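Local coordinates for protein adenylate kinase (Cryptosporidium parvum Iowa II, PDB 3BE4) that probably transfers a phosphoryl group reversibly between ATP and AMP, and is seen here holding the two-substrate mimic bis(adenosine)-5'-pentaphosphate, at residues A[33-41]-A[68-77]. Residues are numbered along the deposited sequence; the frame is centred on the assembly and turned at random.
Sequences HLSTGDMLR and IVLGLVKEKF. With AP5 (bis(adenosine)-5'-pentaphosphate), chain C.
Met39, Leu40 and Leu72 join the two helices through apolar contacts. The Met39 thioether bends at chi3 (58°), and its CE lies 3.7 Å from Leu72 CB, with Val73 CG2 slightly farther off. Leu40 meets Leu72 at about a right angle, CD2 to CD1 at 3.8 Å, while its other branch, CD1, approaches AP5 N9A at 3.6 Å. As modelled, Val69 CG2 joins Leu40 CD1 over one and the same face of this adenine. From the strand, Leu34 runs alongside Lys76 in the opposite sense: in the one lysine conformer modelled here, its CD2 rests on the aliphatic stem, 3.7 Å from CG.

Two polar bonds reach the ligand. The branches of Thr36 divide the work: OG1 donates to AP5 N7A at 2.8 Å, and CG2 turns to helix 66-78, 3.5 Å from Val73 CG2. Arg41 NH1 donates a bent hydrogen bond (137°) to the phosphate oxygen AP5 O1A at 2.7 Å, the anion lying near the guanidinium plane, at its edge. Within the protein, Ser35 OG accepts from Asp38 N, the N-cap bond of helix 36-45.

The short helical segments are nearly perpendicular (96°). Together they form one wall of a nucleoside pocket beside the parallel sheet, consistent with the AMP site of adenylate kinases, where a threonine hydroxyl meets adenine N7 and an arginine holds the phosphate.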
# COMPACT_ATOMS: atom_id res chain seq x y z
N HIS A 33 -9.05 -3.86 -0.05
CA HIS A 33 -7.70 -3.36 -0.11
C HIS A 33 -7.81 -1.82 0.08
O HIS A 33 -8.44 -1.13 -0.76
CB HIS A 33 -7.22 -3.66 -1.48
CG HIS A 33 -5.90 -3.04 -1.76
ND1 HIS A 33 -5.54 -2.70 -3.04
CD2 HIS A 33 -4.85 -2.73 -0.95
CE1 HIS A 33 -4.32 -2.15 -3.03
NE2 HIS A 33 -3.86 -2.21 -1.77
N LEU A 34 -7.16 -1.28 1.12
CA LEU A 34 -7.13 0.14 1.29
C LEU A 34 -5.73 0.73 1.11
O LEU A 34 -4.94 0.55 2.02
CB LEU A 34 -7.62 0.49 2.69
CG LEU A 34 -9.16 0.46 3.05
CD1 LEU A 34 -9.64 -0.86 3.16
CD2 LEU A 34 -9.43 1.09 4.45
N SER A 35 -5.42 1.23 -0.09
CA SER A 35 -4.19 1.89 -0.37
C SER A 35 -4.53 3.35 -0.20
O SER A 35 -5.26 3.85 -1.08
CB SER A 35 -3.72 1.55 -1.77
OG SER A 35 -2.78 2.48 -2.27
N THR A 36 -3.96 4.08 0.83
CA THR A 36 -4.30 5.43 0.90
C THR A 36 -3.64 6.25 -0.28
O THR A 36 -4.25 7.29 -0.67
CB THR A 36 -3.75 6.00 2.21
OG1 THR A 36 -2.55 5.35 2.50
CG2 THR A 36 -4.73 5.67 3.36
N GLY A 37 -2.62 5.73 -0.91
CA GLY A 37 -2.07 6.44 -2.12
C GLY A 37 -3.10 6.29 -3.28
O GLY A 37 -3.41 7.31 -3.92
N ASP A 38 -3.63 5.10 -3.48
CA ASP A 38 -4.63 5.05 -4.55
C ASP A 38 -5.87 5.84 -4.21
O ASP A 38 -6.47 6.42 -5.14
CB ASP A 38 -5.10 3.59 -4.76
CG ASP A 38 -4.01 2.61 -5.29
OD1 ASP A 38 -2.83 3.02 -5.82
OD2 ASP A 38 -4.32 1.32 -5.22
N MET A 39 -6.33 5.86 -2.97
CA MET A 39 -7.46 6.63 -2.44
C MET A 39 -7.26 8.14 -2.63
O MET A 39 -8.15 8.87 -3.06
CB MET A 39 -7.79 6.30 -0.98
CG MET A 39 -8.26 4.86 -0.75
SD MET A 39 -7.91 4.18 0.96
CE MET A 39 -8.78 5.37 2.01
N LEU A 40 -6.04 8.59 -2.34
CA LEU A 40 -5.71 9.99 -2.66
C LEU A 40 -5.71 10.28 -4.12
O LEU A 40 -6.29 11.33 -4.45
CB LEU A 40 -4.33 10.34 -2.05
CG LEU A 40 -4.33 10.45 -0.52
CD1 LEU A 40 -2.85 10.47 -0.06
CD2 LEU A 40 -5.04 11.72 -0.01
N ARG A 41 -5.12 9.46 -5.01
CA ARG A 41 -5.14 9.65 -6.44
C ARG A 41 -6.61 9.62 -6.91
O ARG A 41 -7.00 10.47 -7.73
CB ARG A 41 -4.35 8.61 -7.18
CG ARG A 41 -2.90 9.00 -7.06
CD ARG A 41 -1.96 8.56 -8.12
NE ARG A 41 -1.35 7.59 -7.38
CZ ARG A 41 -0.34 7.71 -6.50
NH1 ARG A 41 -0.37 6.65 -5.92
NH2 ARG A 41 0.67 8.69 -6.25
N ILE A 68 -5.99 14.04 7.33
CA ILE A 68 -6.62 13.84 6.04
C ILE A 68 -6.70 12.29 5.77
O ILE A 68 -7.78 11.77 5.39
CB ILE A 68 -5.77 14.50 4.95
CG1 ILE A 68 -5.98 16.02 5.13
CG2 ILE A 68 -6.27 14.14 3.56
CD1 ILE A 68 -5.03 16.90 4.27
N VAL A 69 -5.58 11.59 5.90
CA VAL A 69 -5.64 10.21 5.62
C VAL A 69 -6.41 9.43 6.66
O VAL A 69 -7.13 8.46 6.33
CB VAL A 69 -4.28 9.66 5.32
CG1 VAL A 69 -4.40 8.25 5.08
CG2 VAL A 69 -3.68 10.44 4.12
N LEU A 70 -6.29 9.79 7.95
CA LEU A 70 -7.13 9.10 8.95
C LEU A 70 -8.65 9.30 8.62
O LEU A 70 -9.42 8.36 8.79
CB LEU A 70 -6.85 9.74 10.31
CG LEU A 70 -5.64 9.03 10.95
CD1 LEU A 70 -4.98 9.91 12.10
CD2 LEU A 70 -5.96 7.65 11.51
N GLY A 71 -9.01 10.45 8.07
CA GLY A 71 -10.42 10.76 7.67
C GLY A 71 -10.86 9.78 6.62
O GLY A 71 -11.98 9.25 6.67
N LEU A 72 -9.99 9.58 5.65
CA LEU A 72 -10.36 8.71 4.49
C LEU A 72 -10.44 7.28 4.96
O LEU A 72 -11.39 6.54 4.50
CB LEU A 72 -9.35 8.76 3.35
CG LEU A 72 -9.20 10.13 2.65
CD1 LEU A 72 -8.01 10.01 1.65
CD2 LEU A 72 -10.53 10.50 2.05
N VAL A 73 -9.55 6.83 5.84
CA VAL A 73 -9.62 5.42 6.31
C VAL A 73 -10.85 5.26 7.22
O VAL A 73 -11.57 4.28 7.13
CB VAL A 73 -8.35 5.07 7.00
CG1 VAL A 73 -8.46 3.76 7.80
CG2 VAL A 73 -7.17 5.11 5.87
N LYS A 74 -11.06 6.19 8.16
CA LYS A 74 -12.20 6.08 9.05
C LYS A 74 -13.50 5.99 8.22
O LYS A 74 -14.39 5.24 8.62
CB LYS A 74 -12.24 7.40 9.87
CG LYS A 74 -13.38 7.39 10.95
CD LYS A 74 -13.10 8.28 12.18
CE LYS A 74 -14.17 7.91 13.25
NZ LYS A 74 -15.49 8.47 12.91
N GLU A 75 -13.61 6.75 7.13
CA GLU A 75 -14.79 6.80 6.31
C GLU A 75 -15.02 5.36 5.81
O GLU A 75 -16.19 4.81 5.84
CB GLU A 75 -14.60 7.76 5.15
CG GLU A 75 -15.79 7.74 4.21
CD GLU A 75 -15.68 8.76 3.08
OE1 GLU A 75 -14.61 8.87 2.43
OE2 GLU A 75 -16.73 9.39 2.78
N LYS A 76 -13.94 4.65 5.43
CA LYS A 76 -14.17 3.23 4.91
C LYS A 76 -14.72 2.36 5.98
O LYS A 76 -15.67 1.51 5.77
CB LYS A 76 -12.86 2.60 4.48
CG LYS A 76 -12.16 3.33 3.34
CD LYS A 76 -12.71 2.91 2.00
CE LYS A 76 -12.57 4.04 0.99
NZ LYS A 76 -13.50 3.76 -0.18
N PHE A 77 -14.12 2.39 7.17
CA PHE A 77 -14.59 1.61 8.31
C PHE A 77 -16.01 1.97 8.66
O PHE A 77 -16.80 1.04 8.84
CB PHE A 77 -13.69 1.86 9.51
CG PHE A 77 -12.44 0.98 9.42
CD1 PHE A 77 -12.41 -0.31 9.95
CD2 PHE A 77 -11.25 1.48 8.83
CE1 PHE A 77 -11.26 -1.17 9.88
CE2 PHE A 77 -10.02 0.65 8.74
CZ PHE A 77 -10.00 -0.62 9.31
PA AP5 C . 1.43 5.20 -2.68
O1A AP5 C . 0.57 5.12 -3.95
O2A AP5 C . 1.22 4.24 -1.61
O3A AP5 C . 2.97 5.19 -3.11
PB AP5 C . 4.27 4.70 -2.33
O1B AP5 C . 4.09 4.79 -0.90
O2B AP5 C . 5.46 5.39 -3.02
O3B AP5 C . 4.24 3.08 -2.77
PG AP5 C . 4.01 2.44 -4.18
O1G AP5 C . 4.91 3.11 -5.15
O2G AP5 C . 2.55 2.43 -4.41
O3G AP5 C . 4.58 1.02 -3.81
PD AP5 C . 3.95 -0.48 -3.69
O1D AP5 C . 2.50 -0.38 -3.89
O2D AP5 C . 4.54 -1.06 -2.47
O3D AP5 C . 4.68 -1.23 -4.90
PE AP5 C . 4.03 -1.77 -6.26
O1E AP5 C . 3.40 -0.67 -6.93
O2E AP5 C . 3.21 -3.02 -6.02
O5F AP5 C . 1.33 6.63 -1.98
C5F AP5 C . 1.36 7.71 -2.93
C4F AP5 C . 1.73 8.96 -2.03
O4F AP5 C . 0.53 9.38 -1.42
C3F AP5 C . 2.71 8.81 -0.94
O3F AP5 C . 4.04 8.91 -1.40
C2F AP5 C . 2.29 10.04 -0.11
O2F AP5 C . 2.64 11.29 -0.81
C1F AP5 C . 0.78 9.94 -0.11
N9A AP5 C . 0.33 9.06 0.94
C8A AP5 C . -0.25 7.79 0.70
N7A AP5 C . -0.59 7.21 1.84
C5A AP5 C . -0.28 8.13 2.87
C6A AP5 C . -0.48 8.08 4.23
N6A AP5 C . -0.87 7.04 4.98
N1A AP5 C . -0.03 9.23 4.92
C2A AP5 C . 0.41 10.26 4.23
N3A AP5 C . 0.61 10.36 2.90
C4A AP5 C . 0.16 9.24 2.18
O5J AP5 C . 5.32 -2.28 -6.99
C5J AP5 C . 6.31 -1.30 -7.55
C4J AP5 C . 6.88 -1.99 -8.81
O4J AP5 C . 7.60 -3.21 -8.56
C3J AP5 C . 5.81 -2.22 -9.87
O3J AP5 C . 6.36 -1.97 -11.15
C2J AP5 C . 5.66 -3.70 -9.69
O2J AP5 C . 5.24 -4.32 -10.89
C1J AP5 C . 6.97 -4.30 -9.43
N9B AP5 C . 7.08 -5.46 -8.60
C8B AP5 C . 6.24 -5.83 -7.54
N7B AP5 C . 6.74 -6.94 -6.98
C5B AP5 C . 7.88 -7.30 -7.66
C6B AP5 C . 8.91 -8.27 -7.43
N6B AP5 C . 8.78 -9.14 -6.42
N1B AP5 C . 9.96 -8.31 -8.29
C2B AP5 C . 10.10 -7.33 -9.28
N3B AP5 C . 9.20 -6.33 -9.50
C4B AP5 C . 8.13 -6.24 -8.63